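Local coordinates for protein membrane-bound protease PH1510 (Pyrococcus horikoshii, PDB 6M4B) that cleaves proteins near hydrophobic or aromatic residues as a membrane-bound serine protease that degrades a stomatin homolog in vitro, this chain being its protease domain, at residues I15-I19 / L46-R52; A81-Y87 / S102-C106; L179-M185 / T197-V203. The protein carries 1 engineered substitution. All coordinates share one frame; numbering follows the deposited sequence.

Interaction 1: residues I15-I19 / L46-R52; sequences IKGQI and LDTPGGR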
loop_
_atom_site.group_PDB
_atom_site.type_symbol
_atom_site.label_atom_id
_atom_site.label_comp_id
_atom_site.label_asym_id
_atom_site.label_seq_id
_atom_site.Cartn_x
_atom_site.Cartn_y
_atom_site.Cartn_z
ATOM N N ILE A 15 8.769 10.878 17.185
ATOM C CA ILE A 15 9.009 11.415 15.851
ATOM C C ILE A 15 8.266 12.741 15.724
ATOM O O ILE A 15 7.031 12.818 15.914
ATOM C CB ILE A 15 8.682 10.373 14.755
ATOM C CG1 ILE A 15 9.749 9.272 14.793
ATOM C CG2 ILE A 15 8.683 11.003 13.358
ATOM C CD1 ILE A 15 9.423 8.044 14.019
ATOM N N LYS A 16 9.055 13.791 15.492
ATOM C CA LYS A 16 8.571 15.148 15.361
ATOM C C LYS A 16 9.021 15.802 14.053
ATOM O O LYS A 16 10.070 15.451 13.511
ATOM C CB LYS A 16 9.089 15.988 16.520
ATOM C CG LYS A 16 8.795 15.401 17.887
ATOM C CD LYS A 16 8.883 16.450 18.987
ATOM C CE LYS A 16 8.748 15.827 20.373
ATOM N NZ LYS A 16 8.201 16.809 21.360
ATOM N N GLY A 17 8.260 16.790 13.588
ATOM C CA GLY A 17 8.641 17.584 12.410
ATOM C C GLY A 17 8.102 17.034 11.097
ATOM O O GLY A 17 7.241 16.142 11.070
ATOM N N GLN A 18 8.624 17.560 9.991
ATOM C CA GLN A 18 8.131 17.212 8.677
ATOM C C GLN A 18 8.446 15.783 8.345
ATOM O O GLN A 18 9.466 15.283 8.725
ATOM C CB GLN A 18 8.702 18.147 7.604
ATOM C CG GLN A 18 8.121 19.549 7.682
ATOM C CD GLN A 18 7.884 20.148 6.309
ATOM O OE1 GLN A 18 8.519 21.141 5.938
ATOM N NE2 GLN A 18 6.978 19.539 5.536
ATOM N N ILE A 19 7.549 15.123 7.630
ATOM C CA ILE A 19 7.840 13.785 7.157
ATOM C C ILE A 19 8.738 13.903 5.918
ATOM O O ILE A 19 8.386 14.573 4.945
ATOM C CB ILE A 19 6.559 13.020 6.777
ATOM C CG1 ILE A 19 5.551 12.977 7.944
ATOM C CG2 ILE A 19 6.916 11.627 6.295
ATOM C CD1 ILE A 19 6.098 12.410 9.252
ATOM N N LEU A 46 3.903 10.871 17.989
ATOM C CA LEU A 46 4.006 11.523 16.693
ATOM C C LEU A 46 3.459 12.937 16.764
ATOM O O LEU A 46 2.424 13.172 17.347
ATOM C CB LEU A 46 3.237 10.735 15.621
ATOM C CG LEU A 46 3.270 11.295 14.191
ATOM C CD1 LEU A 46 4.648 11.125 13.576
ATOM C CD2 LEU A 46 2.220 10.597 13.367
ATOM N N ASP A 47 4.226 13.879 16.221
ATOM C CA ASP A 47 3.815 15.280 16.106
ATOM C C ASP A 47 4.366 15.776 14.756
ATOM O O ASP A 47 5.584 15.933 14.570
ATOM C CB ASP A 47 4.374 16.109 17.271
ATOM C CG ASP A 47 3.837 17.542 17.303
ATOM O OD1 ASP A 47 2.871 17.855 16.575
ATOM O OD2 ASP A 47 4.334 18.354 18.122
ATOM N N THR A 48 3.476 15.963 13.799
ATOM C CA THR A 48 3.914 16.342 12.461
ATOM C C THR A 48 2.866 17.205 11.800
ATOM O O THR A 48 1.676 17.002 12.013
ATOM C CB THR A 48 4.220 15.112 11.594
ATOM O OG1 THR A 48 4.720 15.530 10.320
ATOM C CG2 THR A 48 2.980 14.222 11.371
ATOM N N PRO A 49 3.297 18.204 11.021
ATOM C CA PRO A 49 2.325 18.946 10.180
ATOM C C PRO A 49 2.121 18.283 8.799
ATOM O O PRO A 49 1.246 18.703 8.048
ATOM C CB PRO A 49 2.985 20.320 10.019
ATOM C CG PRO A 49 4.455 19.975 9.991
ATOM C CD PRO A 49 4.660 18.762 10.906
ATOM N N GLY A 50 2.926 17.275 8.479
ATOM C CA GLY A 50 2.862 16.617 7.202
ATOM C C GLY A 50 4.233 16.527 6.594
ATOM O O GLY A 50 5.242 16.678 7.293
ATOM N N GLY A 51 4.265 16.281 5.289
ATOM C CA GLY A 51 5.515 16.130 4.556
ATOM C C GLY A 51 5.323 15.496 3.197
ATOM O O GLY A 51 4.306 15.695 2.571
ATOM N N ARG A 52 6.292 14.692 2.778
ATOM C CA ARG A 52 6.286 14.063 1.447
ATOM C C ARG A 52 5.444 12.803 1.427
ATOM O O ARG A 52 5.635 11.887 2.254
ATOM C CB ARG A 52 7.705 13.683 1.010
ATOM C CG ARG A 52 8.692 14.818 1.149
ATOM C CD ARG A 52 9.222 15.276 -0.194
ATOM N NE ARG A 52 10.022 16.469 0.081
ATOM C CZ ARG A 52 10.186 17.514 -0.727
ATOM N NH1 ARG A 52 10.911 18.546 -0.300
ATOM N NH2 ARG A 52 9.654 17.545 -1.948
#
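Ile-19 lays its CG1-CD1 arm across Thr-48 at about a right angle, CD1 resting 3.6 Å from OG1 of Thr-48. That hydroxyl works twice: OG1 of Thr-48 donates to Gly-17 O at 2.7 Å, from a position tilted out of the carbonyl plane, and accepts the N-H of Gly-50, closing an ST turn. With OG1 anti to the backbone N (chi1 -177°), the hydroxyl is placed for both tasks. A valine here would probably leave the carbonyl of Gly-17 and the N-H of Gly-50 without this shared mate and set the Pro-49 turn free to shift. The two segments continue neighbouring parallel strands of a beta-alpha-beta unit in the ClpP/crotonase-like domain, and they stay joined beyond the strand ends. Along the paired backbones, Asp-47 N bonds to Ile-15 O at 3.0 Å and Gly-17 N to Asp-47 O at 3.0 Å, while CD1 of Leu-46 meets CG2 of Ile-15 at 4.0 Å. Further on, Ile-19 N reaches Gly-50 O at 2.8 Å from above the carbonyl plane, and Ile-19 O receives Arg-52 N at 3.0 Å. Gly-50, Gly-51 and Arg-52 belong to the substrate-binding site, where Gly-51 CA lies against Ile-19 O.

Interaction 2: residues A81-Y87 / S102-C106; sequences AAAAGTY and SIGAC. Engineered in segment 81-87: Ala-83 (natural residue Ser).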
loop_
_atom_site.group_PDB
_atom_site.type_symbol
_atom_site.label_atom_id
_atom_site.label_comp_id
_atom_site.label_asym_id
_atom_site.label_seq_id
_atom_site.Cartn_x
_atom_site.Cartn_y
_atom_site.Cartn_z
ATOM N N ALA A 81 -1.321 15.084 14.124
ATOM C CA ALA A 81 -0.923 14.138 13.066
ATOM C C ALA A 81 -1.704 14.605 11.864
ATOM O O ALA A 81 -2.790 14.114 11.563
ATOM C CB ALA A 81 -1.286 12.712 13.438
ATOM N N ALA A 82 -1.193 15.669 11.265
ATOM C CA ALA A 82 -1.908 16.376 10.194
ATOM C C ALA A 82 -1.362 15.869 8.870
ATOM O O ALA A 82 -0.223 15.429 8.785
ATOM C CB ALA A 82 -1.767 17.903 10.333
ATOM N N ALA A 83 -2.188 15.939 7.853
ATOM C CA ALA A 83 -1.773 15.699 6.468
ATOM C C ALA A 83 -1.124 14.329 6.354
ATOM O O ALA A 83 -1.762 13.367 6.765
ATOM C CB ALA A 83 -0.885 16.853 5.961
ATOM N N ALA A 84 0.099 14.193 5.811
ATOM C CA ALA A 84 0.747 12.890 5.735
ATOM C C ALA A 84 0.715 12.101 7.055
ATOM O O ALA A 84 0.678 10.877 7.036
ATOM C CB ALA A 84 2.175 13.022 5.289
ATOM N N GLY A 85 0.708 12.809 8.178
ATOM C CA GLY A 85 0.673 12.195 9.491
ATOM C C GLY A 85 -0.601 11.412 9.769
ATOM O O GLY A 85 -0.567 10.451 10.554
ATOM N N THR A 86 -1.730 11.865 9.190
ATOM C CA THR A 86 -2.995 11.197 9.367
ATOM C C THR A 86 -2.963 9.784 8.807
ATOM O O THR A 86 -3.478 8.866 9.435
ATOM C CB THR A 86 -4.073 12.001 8.706
ATOM O OG1 THR A 86 -4.130 13.291 9.345
ATOM C CG2 THR A 86 -5.400 11.353 8.831
ATOM N N TYR A 87 -2.301 9.620 7.647
ATOM C CA TYR A 87 -2.170 8.362 6.958
ATOM C C TYR A 87 -1.291 7.385 7.765
ATOM O O TYR A 87 -1.587 6.209 7.825
ATOM C CB TYR A 87 -1.528 8.537 5.553
ATOM C CG TYR A 87 -2.329 9.372 4.528
ATOM C CD1 TYR A 87 -2.339 10.768 4.568
ATOM C CD2 TYR A 87 -2.999 8.757 3.470
ATOM C CE1 TYR A 87 -3.017 11.511 3.617
ATOM C CE2 TYR A 87 -3.641 9.494 2.510
ATOM C CZ TYR A 87 -3.638 10.861 2.577
ATOM O OH TYR A 87 -4.289 11.578 1.649
ATOM N N SER A 102 -4.650 16.995 17.586
ATOM C CA SER A 102 -5.451 17.154 16.389
ATOM C C SER A 102 -5.105 16.058 15.362
ATOM O O SER A 102 -3.950 15.654 15.221
ATOM C CB SER A 102 -5.140 18.535 15.799
ATOM O OG SER A 102 -6.013 18.801 14.750
ATOM N N ILE A 103 -6.093 15.607 14.610
ATOM C CA ILE A 103 -5.809 14.668 13.490
ATOM C C ILE A 103 -6.583 15.111 12.244
ATOM O O ILE A 103 -7.677 15.644 12.348
ATOM C CB ILE A 103 -6.116 13.200 13.895
ATOM C CG1 ILE A 103 -5.692 12.222 12.804
ATOM C CG2 ILE A 103 -7.586 13.018 14.220
ATOM C CD1 ILE A 103 -5.602 10.803 13.303
ATOM N N GLY A 104 -6.020 14.881 11.071
ATOM C CA GLY A 104 -6.727 15.221 9.832
ATOM C C GLY A 104 -6.112 16.387 9.076
ATOM O O GLY A 104 -4.879 16.601 9.120
ATOM N N ALA A 105 -6.969 17.100 8.353
ATOM C CA ALA A 105 -6.550 18.170 7.434
ATOM C C ALA A 105 -5.603 17.646 6.403
ATOM O O ALA A 105 -4.376 17.926 6.448
ATOM C CB ALA A 105 -5.925 19.362 8.218
ATOM N N CYS A 106 -6.123 16.868 5.461
ATOM C CA CYS A 106 -5.239 16.243 4.423
ATOM C C CYS A 106 -5.545 16.669 2.972
ATOM O O CYS A 106 -5.231 15.897 2.028
ATOM C CB CYS A 106 -5.390 14.699 4.514
ATOM S SG CYS A 106 -5.287 14.079 6.182
HETATM O O HOH W 1 -3.202 14.272 1.294
#
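Thr-86, from the first turn of a helix, reaches back to the strand pairing that precedes it: its OG1 donates to Ala-81 O at 2.7 Å and takes a weak bond from Gly-104 N at 3.0 Å. The same N-H of Gly-104 also leans weakly on Ala-81 O, so hydroxyl, amide and carbonyl form a compact polar knot. OG1 lies anti to the carbonyl carbon, beside its own backbone N (chi1 -61°), while the CG2 branch turns to Cys-106 SG and CG1 of Ile-103. The paired strands are parallel, with Ala-81 N bonded to Ser-102 O and Ala-83 N to Gly-104 O. Between strand and helix comes the tight turn at Ala-83, with phi 56° and psi -127°, unusual for a non-glycine residue and resembling the nucleophile elbow of alpha/beta hydrolases. Here the natural serine nucleophile has been engineered to alanine, whose CB lies 3.7 Å from Ala-105 O. Ala-105 and Cys-106 belong to the substrate-binding site. Cys-106 SG packs 3.5 Å from CB of Thr-86 and makes an oblique sulfur-aromatic contact with the Tyr-87 ring, 5.3 Å from its centroid. A water links Tyr-87 OH with Cys-106 O, and helix 144-152 also touches Cys-106.

Interaction 3: residues L179-M185 / T197-V203; sequences LKKSNGM and TLNFTNV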
loop_
_atom_site.group_PDB
_atom_site.type_symbol
_atom_site.label_atom_id
_atom_site.label_comp_id
_atom_site.label_asym_id
_atom_site.label_seq_id
_atom_site.Cartn_x
_atom_site.Cartn_y
_atom_site.Cartn_z
ATOM N N LEU A 179 -1.356 2.509 27.834
ATOM C CA LEU A 179 -1.190 1.089 28.204
ATOM C C LEU A 179 -2.397 0.517 28.879
ATOM O O LEU A 179 -2.900 -0.521 28.460
ATOM C CB LEU A 179 0.040 0.877 29.079
ATOM C CG LEU A 179 1.373 1.192 28.358
ATOM C CD1 LEU A 179 2.525 1.164 29.384
ATOM C CD2 LEU A 179 1.674 0.266 27.190
ATOM N N LYS A 180 -2.943 1.235 29.842
ATOM C CA LYS A 180 -4.115 0.750 30.569
ATOM C C LYS A 180 -5.341 0.572 29.680
ATOM O O LYS A 180 -5.998 -0.461 29.709
ATOM C CB LYS A 180 -4.385 1.710 31.723
ATOM C CG LYS A 180 -5.477 1.352 32.715
ATOM C CD LYS A 180 -5.590 2.490 33.756
ATOM C CE LYS A 180 -7.029 2.871 34.124
ATOM N NZ LYS A 180 -7.575 2.053 35.240
ATOM N N LYS A 181 -5.697 1.584 28.902
ATOM C CA LYS A 181 -6.913 1.489 28.031
ATOM C C LYS A 181 -6.713 0.613 26.794
ATOM O O LYS A 181 -7.701 0.122 26.217
ATOM C CB LYS A 181 -7.331 2.879 27.569
ATOM C CG LYS A 181 -7.843 3.768 28.697
ATOM C CD LYS A 181 -7.894 5.226 28.269
ATOM C CE LYS A 181 -8.922 6.019 29.055
ATOM N NZ LYS A 181 -9.296 7.262 28.335
ATOM N N SER A 182 -5.457 0.466 26.358
ATOM C CA SER A 182 -5.149 -0.341 25.171
ATOM C C SER A 182 -5.079 -1.821 25.520
ATOM O O SER A 182 -5.185 -2.692 24.623
ATOM C CB SER A 182 -3.853 0.091 24.517
ATOM O OG SER A 182 -3.986 1.384 23.961
ATOM N N ASN A 183 -4.885 -2.121 26.806
ATOM C CA ASN A 183 -4.685 -3.510 27.246
ATOM C C ASN A 183 -5.892 -4.349 26.934
ATOM O O ASN A 183 -6.979 -3.972 27.290
ATOM C CB ASN A 183 -4.451 -3.530 28.764
ATOM C CG ASN A 183 -4.095 -4.893 29.278
ATOM O OD1 ASN A 183 -3.549 -5.725 28.563
ATOM N ND2 ASN A 183 -4.322 -5.096 30.534
ATOM N N GLY A 184 -5.703 -5.480 26.279
ATOM C CA GLY A 184 -6.804 -6.372 25.856
ATOM C C GLY A 184 -7.497 -6.035 24.528
ATOM O O GLY A 184 -8.410 -6.757 24.124
ATOM N N MET A 185 -7.102 -4.947 23.861
ATOM C CA MET A 185 -7.674 -4.686 22.553
ATOM C C MET A 185 -6.878 -5.367 21.430
ATOM O O MET A 185 -5.664 -5.637 21.546
ATOM C CB MET A 185 -8.190 -3.228 22.358
ATOM C CG MET A 185 -7.328 -2.026 22.520
ATOM S SD MET A 185 -8.270 -0.564 22.035
ATOM C CE MET A 185 -9.358 0.089 23.332
ATOM N N THR A 197 -4.023 -9.715 20.196
ATOM C CA THR A 197 -4.558 -9.030 21.387
ATOM C C THR A 197 -3.401 -8.416 22.175
ATOM O O THR A 197 -2.472 -9.103 22.489
ATOM C CB THR A 197 -5.412 -9.982 22.253
ATOM O OG1 THR A 197 -6.535 -10.425 21.491
ATOM C CG2 THR A 197 -5.963 -9.267 23.530
ATOM N N LEU A 198 -3.451 -7.118 22.458
ATOM C CA LEU A 198 -2.356 -6.453 23.124
ATOM C C LEU A 198 -2.375 -6.815 24.615
ATOM O O LEU A 198 -3.436 -6.806 25.267
ATOM C CB LEU A 198 -2.451 -4.943 22.972
ATOM C CG LEU A 198 -2.345 -4.414 21.534
ATOM C CD1 LEU A 198 -2.757 -2.960 21.480
ATOM C CD2 LEU A 198 -0.941 -4.598 21.003
ATOM N N ASN A 199 -1.222 -7.149 25.156
ATOM C CA ASN A 199 -1.128 -7.533 26.562
ATOM C C ASN A 199 -0.225 -6.604 27.275
ATOM O O ASN A 199 1.011 -6.669 27.143
ATOM C CB ASN A 199 -0.616 -8.939 26.684
ATOM C CG ASN A 199 -0.249 -9.305 28.111
ATOM O OD1 ASN A 199 -0.632 -8.657 29.081
ATOM N ND2 ASN A 199 0.509 -10.371 28.227
ATOM N N PHE A 200 -0.849 -5.698 28.016
ATOM C CA PHE A 200 -0.100 -4.654 28.679
ATOM C C PHE A 200 -0.317 -4.641 30.171
ATOM O O PHE A 200 -0.021 -3.662 30.847
ATOM C CB PHE A 200 -0.526 -3.271 28.140
ATOM C CG PHE A 200 -0.146 -2.993 26.693
ATOM C CD1 PHE A 200 1.070 -3.448 26.125
ATOM C CD2 PHE A 200 -0.944 -2.182 25.954
ATOM C CE1 PHE A 200 1.405 -3.108 24.837
ATOM C CE2 PHE A 200 -0.619 -1.839 24.655
ATOM C CZ PHE A 200 0.542 -2.286 24.105
ATOM N N THR A 201 -0.785 -5.735 30.714
ATOM C CA THR A 201 -1.047 -5.782 32.137
ATOM C C THR A 201 0.216 -5.484 32.965
ATOM O O THR A 201 0.187 -4.629 33.821
ATOM C CB THR A 201 -1.635 -7.137 32.461
ATOM O OG1 THR A 201 -2.764 -7.334 31.591
ATOM C CG2 THR A 201 -2.040 -7.212 33.969
ATOM N N ASN A 202 1.325 -6.137 32.648
ATOM C CA ASN A 202 2.621 -5.855 33.284
ATOM C C ASN A 202 3.667 -5.784 32.243
ATOM O O ASN A 202 3.999 -6.800 31.613
ATOM C CB ASN A 202 2.971 -6.960 34.270
ATOM C CG ASN A 202 2.071 -6.924 35.465
ATOM O OD1 ASN A 202 1.207 -7.768 35.648
ATOM N ND2 ASN A 202 2.221 -5.884 36.251
ATOM N N VAL A 203 4.183 -4.591 32.025
ATOM C CA VAL A 203 5.036 -4.352 30.877
ATOM C C VAL A 203 6.195 -3.445 31.253
ATOM O O VAL A 203 6.065 -2.659 32.145
ATOM C CB VAL A 203 4.190 -3.812 29.739
ATOM C CG1 VAL A 203 3.454 -2.577 30.160
ATOM C CG2 VAL A 203 5.066 -3.461 28.583
#
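The Phe-200 ring is held between two leucines: CD2 of Leu-179 sits over the centre of one face, 3.7 Å from the ring centroid and 10° off its normal, a CH-pi contact, while CB of Leu-198 lies over the opposite face, displaced toward the rim. At the edge, in the ring plane, CB of Ser-182 approaches CE2 of Phe-200 at 3.8 Å. Three sides of the ring are therefore taken up, which should restrict its turning. The other branch of Leu-179, CD1, meets CG1 of Val-203 tip to tip at 3.9 Å.

Beside this apolar group the flat amide of Asn-183 grips the loop with both ends. Its CG is anti to the backbone N (chi1 -174°), which carries the amide over to the loop backbone. There OD1 of Asn-183 accepts Phe-200 N at 2.8 Å in a nearly straight bond, although the donor stands well above the amide plane. ND2 of Asn-183 gives a hydrogen to OG1 of Thr-201 at 2.9 Å, the hydroxyl lying only slightly out of that plane. The side chain thus links two successive loop residues.

The backbones add a further pair of bonds just after the helix, Gly-184 N to Leu-198 O at 2.8 Å and Leu-198 N to Met-185 O at 2.8 Å. Both involve the last two residues of a type II beta turn that runs from Ser-182 to Met-185 and is closed by Met-185 N to Ser-182 O; in it Gly-184 takes a positive phi of 84°. Leu-94, from strand 94-97, touches Ser-182, Met-185 and Leu-198, and Val-10 of strand 9-16 touches Phe-200 and Val-203. Far from the active site, the contact joins a type II turn ending helix 175-182 to the loop that leads into strand 204-207, outermost in this chain's parallel sheet.

Overall arrangement
Interactions 1 and 2 adjoin at the active site, their centres about 9 Å apart, whereas interaction 3 lies about 26 to 27 Å from both centres, across the chain's centre. Residues 46-52 and 81-87 touch directly: Thr-48 O probably bonds to Ala-82 N, and Pro-49 O packs on Ala-83 CB. Both contacts extend parallel strand pairing into substrate-binding loops, with glycines and small side chains close to the nucleophile position; interaction 2 is buried and interaction 1 only partly so. Interaction 3, also partly buried, relies instead on aromatic packing and a side-chain amide that bonds a helix end to an irregular loop. Strand 9-16 connects the regions, contributing to interaction 1 and packing against interaction 3.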